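Local coordinates for putative epoxide hydrolase protein (Klebsiella pneumoniae subsp. pneumoniae, PDB 5BOV), which probably acts as a hydrolase of the alpha/beta-hydrolase superfamily, possibly an epoxide hydrolase, with monoacylglycerol lipase activity as a tentative alternative, at residues I101-A107 with Q125-V131; A113-I118 with S132-I138; V245-E251 with K272-L278. Numbering follows the deposited sequence.

Contact 1. Residues I101-A107 with Q125-V131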
loop_
_atom_site.group_PDB
_atom_site.type_symbol
_atom_site.label_atom_id
_atom_site.label_comp_id
_atom_site.label_asym_id
_atom_site.label_seq_id
_atom_site.Cartn_x
_atom_site.Cartn_y
_atom_site.Cartn_z
ATOM N N ILE A 101 -1.390 19.527 -3.719
ATOM C CA ILE A 101 -2.668 18.838 -3.600
ATOM C C ILE A 101 -3.052 18.995 -2.131
ATOM O O ILE A 101 -2.442 18.345 -1.274
ATOM C CB ILE A 101 -2.577 17.361 -4.034
ATOM C CG1 ILE A 101 -2.355 17.241 -5.566
ATOM C CG2 ILE A 101 -3.887 16.636 -3.685
ATOM C CD1 ILE A 101 -2.081 15.801 -6.024
ATOM N N ARG A 102 -4.087 19.783 -1.863
ATOM C CA ARG A 102 -4.553 19.991 -0.486
ATOM C C ARG A 102 -5.306 18.789 0.081
ATOM O O ARG A 102 -5.125 18.466 1.226
ATOM C CB ARG A 102 -5.540 21.110 -0.548
ATOM C CG ARG A 102 -6.092 21.538 0.786
ATOM C CD ARG A 102 -7.238 22.561 0.611
ATOM N NE ARG A 102 -8.501 21.942 0.128
ATOM C CZ ARG A 102 -9.354 21.204 0.861
ATOM N NH1 ARG A 102 -9.154 20.943 2.141
ATOM N NH2 ARG A 102 -10.446 20.703 0.293
ATOM N N GLN A 103 -6.104 18.144 -0.752
ATOM C CA GLN A 103 -6.904 17.010 -0.309
ATOM C C GLN A 103 -7.110 16.029 -1.459
ATOM O O GLN A 103 -7.197 16.448 -2.609
ATOM C CB GLN A 103 -8.229 17.562 0.208
ATOM C CG GLN A 103 -9.105 16.512 0.877
ATOM C CD GLN A 103 -10.576 16.949 1.124
ATOM O OE1 GLN A 103 -11.293 17.310 0.185
ATOM N NE2 GLN A 103 -10.959 17.032 2.391
ATOM N N ALA A 104 -7.078 14.705 -1.180
ATOM C CA ALA A 104 -7.298 13.729 -2.225
ATOM C C ALA A 104 -8.139 12.576 -1.681
ATOM O O ALA A 104 -8.148 12.307 -0.469
ATOM C CB ALA A 104 -6.005 13.176 -2.718
ATOM N N ASP A 105 -8.773 11.833 -2.599
ATOM C CA ASP A 105 -9.262 10.504 -2.292
ATOM C C ASP A 105 -8.049 9.562 -2.258
ATOM O O ASP A 105 -7.180 9.711 -3.086
ATOM C CB ASP A 105 -10.216 10.074 -3.367
ATOM C CG ASP A 105 -11.466 10.850 -3.386
ATOM O OD1 ASP A 105 -12.043 11.161 -2.338
ATOM O OD2 ASP A 105 -11.966 11.160 -4.565
ATOM N N LEU A 106 -7.965 8.699 -1.248
ATOM C CA LEU A 106 -6.872 7.725 -1.156
ATOM C C LEU A 106 -7.422 6.336 -1.257
ATOM O O LEU A 106 -8.484 6.013 -0.700
ATOM C CB LEU A 106 -6.137 7.847 0.166
ATOM C CG LEU A 106 -5.450 9.145 0.476
ATOM C CD1 LEU A 106 -4.662 8.948 1.774
ATOM C CD2 LEU A 106 -4.625 9.677 -0.597
ATOM N N ALA A 107 -6.650 5.452 -1.883
ATOM C CA ALA A 107 -7.031 4.034 -1.965
ATOM C C ALA A 107 -5.774 3.191 -1.927
ATOM O O ALA A 107 -4.736 3.601 -2.461
ATOM C CB ALA A 107 -7.781 3.738 -3.229
ATOM N N GLN A 125 -7.702 16.025 7.346
ATOM C CA GLN A 125 -8.063 17.132 6.449
ATOM C C GLN A 125 -7.512 16.912 5.031
ATOM O O GLN A 125 -8.011 17.522 4.076
ATOM C CB GLN A 125 -7.556 18.505 6.957
ATOM C CG GLN A 125 -8.249 18.925 8.188
ATOM C CD GLN A 125 -7.713 20.274 8.769
ATOM O OE1 GLN A 125 -7.262 21.190 8.043
ATOM N NE2 GLN A 125 -7.782 20.377 10.067
ATOM N N ARG A 126 -6.492 16.072 4.893
ATOM C CA ARG A 126 -5.876 15.815 3.587
ATOM C C ARG A 126 -6.588 14.697 2.834
ATOM O O ARG A 126 -6.268 14.409 1.673
ATOM C CB ARG A 126 -4.431 15.390 3.736
ATOM C CG ARG A 126 -3.484 16.348 4.497
ATOM C CD ARG A 126 -3.489 17.759 4.022
ATOM N NE ARG A 126 -2.882 17.984 2.722
ATOM C CZ ARG A 126 -1.589 18.211 2.491
ATOM N NH1 ARG A 126 -0.668 18.169 3.439
ATOM N NH2 ARG A 126 -1.207 18.403 1.219
ATOM N N VAL A 127 -7.499 13.988 3.500
ATOM C CA VAL A 127 -8.121 12.780 2.917
ATOM C C VAL A 127 -9.622 12.973 2.744
ATOM O O VAL A 127 -10.413 13.025 3.706
ATOM C CB VAL A 127 -7.832 11.506 3.727
ATOM C CG1 VAL A 127 -8.411 10.287 2.984
ATOM C CG2 VAL A 127 -6.342 11.345 3.932
ATOM N N LYS A 128 -10.065 13.149 1.507
ATOM C CA LYS A 128 -11.491 13.316 1.245
ATOM C C LYS A 128 -12.303 12.045 1.548
ATOM O O LYS A 128 -13.387 12.121 2.136
ATOM C CB LYS A 128 -11.686 13.812 -0.214
ATOM C CG LYS A 128 -13.090 14.037 -0.613
ATOM C CD LYS A 128 -13.148 14.579 -2.069
ATOM C CE LYS A 128 -14.567 14.945 -2.376
ATOM N NZ LYS A 128 -15.423 13.769 -2.611
ATOM N N SER A 129 -11.840 10.903 1.035
ATOM C CA SER A 129 -12.449 9.622 1.316
ATOM C C SER A 129 -11.353 8.580 1.109
ATOM O O SER A 129 -10.291 8.893 0.564
ATOM C CB SER A 129 -13.600 9.341 0.409
ATOM O OG SER A 129 -13.182 9.173 -0.974
ATOM N N LEU A 130 -11.625 7.397 1.597
ATOM C CA LEU A 130 -10.682 6.290 1.659
ATOM C C LEU A 130 -11.261 4.967 1.207
ATOM O O LEU A 130 -12.399 4.634 1.541
ATOM C CB LEU A 130 -10.274 6.142 3.143
ATOM C CG LEU A 130 -9.365 5.009 3.522
ATOM C CD1 LEU A 130 -7.999 5.123 2.825
ATOM C CD2 LEU A 130 -9.218 4.902 5.053
ATOM N N VAL A 131 -10.527 4.252 0.325
ATOM C CA VAL A 131 -10.804 2.881 0.018
ATOM C C VAL A 131 -9.664 2.073 0.620
ATOM O O VAL A 131 -8.521 2.229 0.237
ATOM C CB VAL A 131 -10.955 2.598 -1.485
ATOM C CG1 VAL A 131 -11.137 1.131 -1.735
ATOM C CG2 VAL A 131 -12.160 3.353 -2.011
#

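Contact 2. Residues A113-I118 with S132-I138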
loop_
_atom_site.group_PDB
_atom_site.type_symbol
_atom_site.label_atom_id
_atom_site.label_comp_id
_atom_site.label_asym_id
_atom_site.label_seq_id
_atom_site.Cartn_x
_atom_site.Cartn_y
_atom_site.Cartn_z
ATOM N N ALA A 113 -2.650 0.265 1.765
ATOM C CA ALA A 113 -3.820 0.447 2.610
ATOM C C ALA A 113 -3.396 0.958 3.966
ATOM O O ALA A 113 -3.984 1.878 4.529
ATOM C CB ALA A 113 -4.656 -0.797 2.771
ATOM N N ARG A 114 -2.370 0.312 4.567
ATOM C CA ARG A 114 -1.823 0.797 5.830
ATOM C C ARG A 114 -1.390 2.241 5.747
ATOM O O ARG A 114 -1.748 3.067 6.585
ATOM C CB ARG A 114 -0.669 -0.056 6.228
ATOM C CG ARG A 114 -0.062 0.286 7.540
ATOM C CD ARG A 114 1.213 -0.530 7.783
ATOM N NE ARG A 114 2.259 -0.077 6.893
ATOM C CZ ARG A 114 3.340 -0.755 6.551
ATOM N NH1 ARG A 114 3.545 -1.990 6.972
ATOM N NH2 ARG A 114 4.267 -0.152 5.787
ATOM N N THR A 115 -0.730 2.598 4.637
ATOM C CA THR A 115 -0.232 3.913 4.459
ATOM C C THR A 115 -1.410 4.932 4.308
ATOM O O THR A 115 -1.423 5.958 4.979
ATOM C CB THR A 115 0.676 3.996 3.196
ATOM O OG1 THR A 115 1.811 3.119 3.367
ATOM C CG2 THR A 115 1.155 5.342 2.973
ATOM N N ALA A 116 -2.404 4.584 3.496
ATOM C CA ALA A 116 -3.566 5.460 3.357
ATOM C C ALA A 116 -4.349 5.595 4.663
ATOM O O ALA A 116 -4.807 6.687 4.983
ATOM C CB ALA A 116 -4.509 4.888 2.285
ATOM N N ASP A 117 -4.481 4.490 5.417
ATOM C CA ASP A 117 -5.106 4.464 6.689
ATOM C C ASP A 117 -4.399 5.519 7.627
ATOM O O ASP A 117 -5.083 6.278 8.334
ATOM C CB ASP A 117 -5.068 3.137 7.370
ATOM C CG ASP A 117 -5.926 2.075 6.709
ATOM O OD1 ASP A 117 -6.688 2.373 5.759
ATOM O OD2 ASP A 117 -5.695 0.920 7.097
ATOM N N ILE A 118 -3.068 5.470 7.668
ATOM C CA ILE A 118 -2.316 6.359 8.509
ATOM C C ILE A 118 -2.525 7.822 8.086
ATOM O O ILE A 118 -2.715 8.685 8.986
ATOM C CB ILE A 118 -0.823 5.992 8.531
ATOM C CG1 ILE A 118 -0.645 4.675 9.212
ATOM C CG2 ILE A 118 0.022 7.099 9.259
ATOM C CD1 ILE A 118 0.731 4.050 9.002
ATOM N N SER A 132 -9.991 1.236 1.602
ATOM C CA SER A 132 -8.960 0.471 2.333
ATOM C C SER A 132 -9.236 -1.011 2.195
ATOM O O SER A 132 -10.132 -1.578 2.850
ATOM C CB SER A 132 -8.944 0.900 3.812
ATOM O OG SER A 132 -7.817 0.364 4.492
ATOM N N VAL A 133 -8.450 -1.680 1.360
ATOM C CA VAL A 133 -8.634 -3.094 1.186
ATOM C C VAL A 133 -8.158 -3.850 2.455
ATOM O O VAL A 133 -7.057 -3.564 2.968
ATOM C CB VAL A 133 -7.853 -3.673 -0.001
ATOM C CG1 VAL A 133 -7.987 -5.187 -0.105
ATOM C CG2 VAL A 133 -8.254 -2.989 -1.285
ATOM N N SER A 134 -8.971 -4.759 2.922
ATOM C CA SER A 134 -8.734 -5.537 4.180
ATOM C C SER A 134 -8.903 -4.723 5.447
ATOM O O SER A 134 -8.493 -5.180 6.508
ATOM C CB SER A 134 -7.426 -6.339 4.155
ATOM O OG SER A 134 -7.424 -7.193 3.012
ATOM N N GLY A 135 -9.515 -3.538 5.363
ATOM C CA GLY A 135 -9.977 -2.864 6.543
ATOM C C GLY A 135 -8.933 -1.957 7.187
ATOM O O GLY A 135 -8.341 -1.118 6.557
ATOM N N TYR A 136 -8.861 -2.070 8.506
ATOM C CA TYR A 136 -8.049 -1.152 9.308
ATOM C C TYR A 136 -6.725 -1.874 9.531
ATOM O O TYR A 136 -6.644 -2.864 10.290
ATOM C CB TYR A 136 -8.725 -0.877 10.656
ATOM C CG TYR A 136 -7.995 0.129 11.545
ATOM C CD1 TYR A 136 -8.252 1.497 11.428
ATOM C CD2 TYR A 136 -7.137 -0.301 12.529
ATOM C CE1 TYR A 136 -7.641 2.420 12.258
ATOM C CE2 TYR A 136 -6.523 0.620 13.393
ATOM C CZ TYR A 136 -6.787 1.961 13.263
ATOM O OH TYR A 136 -6.133 2.843 14.102
ATOM N N LEU A 137 -5.657 -1.363 8.931
ATOM C CA LEU A 137 -4.357 -2.032 8.934
ATOM C C LEU A 137 -3.282 -1.313 9.747
ATOM O O LEU A 137 -2.156 -1.745 9.702
ATOM C CB LEU A 137 -3.869 -2.239 7.519
ATOM C CG LEU A 137 -4.722 -3.176 6.671
ATOM C CD1 LEU A 137 -4.043 -3.562 5.398
ATOM C CD2 LEU A 137 -5.113 -4.395 7.449
ATOM N N ILE A 138 -3.660 -0.328 10.551
ATOM C CA ILE A 138 -2.762 0.300 11.454
ATOM C C ILE A 138 -2.547 -0.676 12.636
ATOM O O ILE A 138 -3.532 -1.150 13.238
ATOM C CB ILE A 138 -3.352 1.610 11.973
ATOM C CG1 ILE A 138 -3.390 2.648 10.835
ATOM C CG2 ILE A 138 -2.500 2.190 13.121
ATOM C CD1 ILE A 138 -4.173 3.876 11.126
#

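Contact 3. Residues V245-E251 with K272-L278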
loop_
_atom_site.group_PDB
_atom_site.type_symbol
_atom_site.label_atom_id
_atom_site.label_comp_id
_atom_site.label_asym_id
_atom_site.label_seq_id
_atom_site.Cartn_x
_atom_site.Cartn_y
_atom_site.Cartn_z
ATOM N N VAL A 245 -12.885 9.768 8.205
ATOM C CA VAL A 245 -13.279 10.168 6.868
ATOM C C VAL A 245 -14.136 9.094 6.215
ATOM O O VAL A 245 -14.104 7.915 6.618
ATOM C CB VAL A 245 -12.069 10.472 5.963
ATOM C CG1 VAL A 245 -11.130 11.462 6.688
ATOM C CG2 VAL A 245 -11.318 9.247 5.552
ATOM N N PRO A 246 -14.951 9.472 5.242
ATOM C CA PRO A 246 -15.780 8.447 4.566
ATOM C C PRO A 246 -14.905 7.322 3.977
ATOM O O PRO A 246 -13.977 7.604 3.282
ATOM C CB PRO A 246 -16.506 9.228 3.443
ATOM C CG PRO A 246 -16.522 10.607 3.962
ATOM C CD PRO A 246 -15.231 10.812 4.686
ATOM N N THR A 247 -15.281 6.092 4.280
ATOM C CA THR A 247 -14.430 4.940 3.936
ATOM C C THR A 247 -15.269 3.806 3.386
ATOM O O THR A 247 -16.336 3.453 3.962
ATOM C CB THR A 247 -13.707 4.451 5.165
ATOM O OG1 THR A 247 -12.854 5.503 5.696
ATOM C CG2 THR A 247 -12.845 3.253 4.862
ATOM N N ILE A 248 -14.779 3.173 2.303
ATOM C CA ILE A 248 -15.235 1.885 1.899
ATOM C C ILE A 248 -14.116 0.883 2.079
ATOM O O ILE A 248 -13.015 1.116 1.597
ATOM C CB ILE A 248 -15.750 1.844 0.426
ATOM C CG1 ILE A 248 -16.937 2.802 0.307
ATOM C CG2 ILE A 248 -16.066 0.454 0.007
ATOM C CD1 ILE A 248 -17.567 2.800 -1.080
ATOM N N THR A 249 -14.401 -0.196 2.798
ATOM C CA THR A 249 -13.469 -1.301 2.900
ATOM C C THR A 249 -13.902 -2.426 1.932
ATOM O O THR A 249 -15.055 -2.600 1.632
ATOM C CB THR A 249 -13.365 -1.860 4.351
ATOM O OG1 THR A 249 -14.657 -2.237 4.787
ATOM C CG2 THR A 249 -12.762 -0.819 5.244
ATOM N N LEU A 250 -12.878 -3.135 1.413
ATOM C CA LEU A 250 -13.062 -4.202 0.455
ATOM C C LEU A 250 -12.380 -5.468 0.937
ATOM O O LEU A 250 -11.298 -5.395 1.520
ATOM C CB LEU A 250 -12.464 -3.869 -0.912
ATOM C CG LEU A 250 -12.921 -2.583 -1.571
ATOM C CD1 LEU A 250 -12.146 -2.385 -2.882
ATOM C CD2 LEU A 250 -14.402 -2.680 -1.863
ATOM N N GLU A 251 -12.944 -6.641 0.594
ATOM C CA GLU A 251 -12.167 -7.840 0.804
ATOM C C GLU A 251 -12.549 -8.763 -0.315
ATOM O O GLU A 251 -13.663 -8.728 -0.792
ATOM C CB GLU A 251 -12.553 -8.411 2.177
ATOM C CG GLU A 251 -11.715 -9.610 2.559
ATOM C CD GLU A 251 -10.244 -9.278 2.471
ATOM O OE1 GLU A 251 -9.728 -8.648 3.409
ATOM O OE2 GLU A 251 -9.573 -9.636 1.426
ATOM N N LYS A 272 -18.771 8.068 7.762
ATOM C CA LYS A 272 -19.548 7.337 6.789
ATOM C C LYS A 272 -18.759 6.119 6.405
ATOM O O LYS A 272 -17.535 6.183 6.297
ATOM C CB LYS A 272 -19.771 8.238 5.564
ATOM C CG LYS A 272 -20.676 9.405 5.920
ATOM C CD LYS A 272 -20.860 10.245 4.699
ATOM C CE LYS A 272 -21.955 11.273 4.954
ATOM N NZ LYS A 272 -22.303 12.027 3.719
ATOM N N TYR A 273 -19.482 5.011 6.208
ATOM C CA TYR A 273 -18.831 3.689 6.057
ATOM C C TYR A 273 -19.634 2.703 5.282
ATOM O O TYR A 273 -20.848 2.618 5.421
ATOM C CB TYR A 273 -18.608 3.082 7.443
ATOM C CG TYR A 273 -17.872 1.792 7.400
ATOM C CD1 TYR A 273 -16.535 1.782 7.150
ATOM C CD2 TYR A 273 -18.529 0.591 7.509
ATOM C CE1 TYR A 273 -15.843 0.569 7.050
ATOM C CE2 TYR A 273 -17.866 -0.629 7.429
ATOM C CZ TYR A 273 -16.524 -0.630 7.182
ATOM O OH TYR A 273 -15.817 -1.823 7.084
ATOM N N GLU A 274 -18.936 1.880 4.499
ATOM C CA GLU A 274 -19.533 0.717 3.857
ATOM C C GLU A 274 -18.452 -0.326 3.706
ATOM O O GLU A 274 -17.291 0.041 3.410
ATOM C CB GLU A 274 -20.058 1.122 2.497
ATOM C CG GLU A 274 -20.809 0.005 1.811
ATOM C CD GLU A 274 -21.259 0.299 0.373
ATOM O OE1 GLU A 274 -21.350 1.467 0.015
ATOM O OE2 GLU A 274 -21.502 -0.706 -0.326
ATOM N N HIS A 275 -18.817 -1.558 3.944
ATOM C CA HIS A 275 -17.939 -2.675 3.655
ATOM C C HIS A 275 -18.462 -3.464 2.446
ATOM O O HIS A 275 -19.669 -3.741 2.363
ATOM C CB HIS A 275 -17.823 -3.663 4.835
ATOM C CG HIS A 275 -16.943 -4.810 4.481
ATOM N ND1 HIS A 275 -15.588 -4.670 4.294
ATOM C CD2 HIS A 275 -17.229 -6.097 4.156
ATOM C CE1 HIS A 275 -15.067 -5.785 3.856
ATOM N NE2 HIS A 275 -16.056 -6.684 3.758
ATOM N N ARG A 276 -17.567 -3.885 1.560
ATOM C CA ARG A 276 -17.936 -4.717 0.397
ATOM C C ARG A 276 -17.068 -5.923 0.256
ATOM O O ARG A 276 -15.832 -5.827 0.139
ATOM C CB ARG A 276 -17.800 -4.000 -0.941
ATOM C CG ARG A 276 -18.661 -2.822 -1.015
ATOM C CD ARG A 276 -18.561 -2.154 -2.358
ATOM N NE ARG A 276 -19.455 -1.063 -2.284
ATOM C CZ ARG A 276 -19.514 -0.142 -3.208
ATOM N NH1 ARG A 276 -18.728 -0.182 -4.304
ATOM N NH2 ARG A 276 -20.384 0.813 -3.016
ATOM N N ASP A 277 -17.721 -7.077 0.257
ATOM C CA ASP A 277 -17.064 -8.332 -0.067
ATOM C C ASP A 277 -17.134 -8.427 -1.552
ATOM O O ASP A 277 -18.279 -8.460 -2.136
ATOM C CB ASP A 277 -17.733 -9.527 0.639
ATOM C CG ASP A 277 -17.457 -9.558 2.139
ATOM O OD1 ASP A 277 -16.301 -9.275 2.549
ATOM O OD2 ASP A 277 -18.401 -9.630 2.940
ATOM N N LEU A 278 -16.023 -8.588 -2.202
ATOM C CA LEU A 278 -16.025 -8.734 -3.643
ATOM C C LEU A 278 -16.226 -10.213 -4.031
ATOM O O LEU A 278 -15.431 -11.023 -3.659
ATOM C CB LEU A 278 -14.732 -8.247 -4.230
ATOM C CG LEU A 278 -14.430 -6.765 -3.963
ATOM C CD1 LEU A 278 -13.074 -6.395 -4.540
ATOM C CD2 LEU A 278 -15.517 -5.863 -4.513
HETATM O O HOH W 1 -15.546 6.347 8.447
#

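Contact 1. Residues I101-A107 with Q125-V131
Strands 104-108 and 127-133 are parallel neighbours in the central sheet of the alpha/beta-hydrolase fold, joined by helix 111-122 in a beta-alpha-beta crossover. The axes of these short segments come within 4.7 Å of each other at 17°. Backbone bonding starts at Ala104, whose N donates to Arg126 O (3.0 Å) and whose O accepts from Lys128 N (2.9 Å). It resumes with Leu106 N to Ser129 O (3.0 Å) and Val131 N to Leu106 O (2.9 Å). Between these pairs the register slips by one residue, from Ala104 opposite Val127 to Leu106 opposite Leu130. This beta bulge coincides with helical backbone angles at Lys128 (-67/-49), where the chain turns a corner.

Apolar packing follows the two faces. Leu106 CD1 lies 3.6 Å from Val127 CG2 on the face covered by Val119 of helix 111-122. On the other face, Ala107 CB is 3.8 Å from Val131 CB, and helix 291-303 packs there through Phe294 and Ala301. Ala107 also borders a Gly108-Asp110-Gly112 pattern consistent with a nucleophile elbow.

Polar side chains add further links. Ser129 OG donates to Asp105 OD1 (2.7 Å) beside the bulge, a bond between side chains. At the loop end, Arg126, salt-bridged to Asp97, grips two successive carbonyls near its guanidinium plane: NE donates to Arg102 O (2.7 Å) and NH2 to Ile101 O (2.8 Å).

Contact 2. Residues A113-I118 with S132-I138
Ser132, near the end of strand 127-133, directs its CB toward the helical segment 113-118. Its OG lies 2.6 Å from Asp117 OD1 and equally 2.6 Å from Gly135 O, so two acceptors compete for one hydroxyl proton. Val133 contributes its backbone: its O is 3.7 Å from the CB of Ala113, a residue in the first turn of helix 111-122 whose CA is 5.1 Å from Ser132 CA. With Ser134 at positive phi (72°), residues Ser132 to Gly135 form a type II beta turn, closed by Gly135 N donating to Ser132 O (3.2 Å). Gly135 itself adopts 89/-136, angles at which a CB would be jammed against the carbonyl before it.

This turn takes the chain out of the sheet and back over helix 111-122, the crossover helix of the beta-alpha-beta unit that in alpha/beta hydrolases follows the nucleophile strand. The CA-to-CB bond of Tyr136 points away from that helix, and its OH is hydrogen-bonded to Pro241 O. Leu137 then returns: its N donates to Asp117 OD2 (2.9 Å, 163°), giving the buried carboxylate a backbone partner, while its CD1 packs 3.9 Å from Ala113 CB and its O lies 3.6 Å from Arg114 CG. At Ile138, CG1 meets Ile118 CG1 at 3.8 Å and Asp117 CB at 3.9 Å, and Leu237 of helix 231-238 touches both isoleucines.

Contact 3. Residues V245-E251 with K272-L278
The last two strands of the alpha/beta-hydrolase sheet meet here, 247-252 and the edge strand 273-278, connected in parallel through a crossover containing the short helix 262-265. The axes of these short segments come within 4.7 Å of each other at 18°, and the register stays constant from Thr247-Tyr273 to Glu251-Asp277. Six backbone hydrogen bonds of 2.8 to 3.1 Å run from Thr247 N to Lys272 O (3.0 Å) through to Leu278 N to Glu251 O (2.8 Å).

The two faces differ in chemistry. On one, Thr249 OG1 is hydrogen-bonded both to Tyr273 OH (2.6 Å) and to His275 ND1 (2.7 Å), and His275 NE2 donates in turn to Asp277 OD1 (2.9 Å), making a polar chain across the strand pair; Tyr265 packs on Thr249, Tyr273 and His275. On the other, Ile248 CD1 sits over a face of the Arg276 guanidinium, 4.0 Å from NH2. Arg276 NE forms a salt bridge with Glu274 OE2 (2.9 Å), and its NH2 reaches Asp300 of helix 291-303. Just before the strands begin, water 1 bridges the two segments, donating to Val245 O (2.8 Å) and Lys272 O (2.9 Å).

In the fold
Contacts 1 and 3 are parallel strand pairs in one sheet, burying similar areas (642 and 649 Å²); contact 2 joins a helix to a strand end and its following loop (368 Å²). Contact 2 is the most central, its centre about 8 Å from the chain centre, against about 15 Å for contact 1, also largely buried, and about 16 Å for partly buried contact 3 at the sheet edge. Contacts 1 and 2 share strand 127-133, which also borders strand 247-252 of contact 3. Contact 1 packs Ala, Val and Leu on its faces, with one Asp-Ser side-chain bond at the bulge and Arg126 at the loop end; contact 3 carries a salt bridge and a longer polar network.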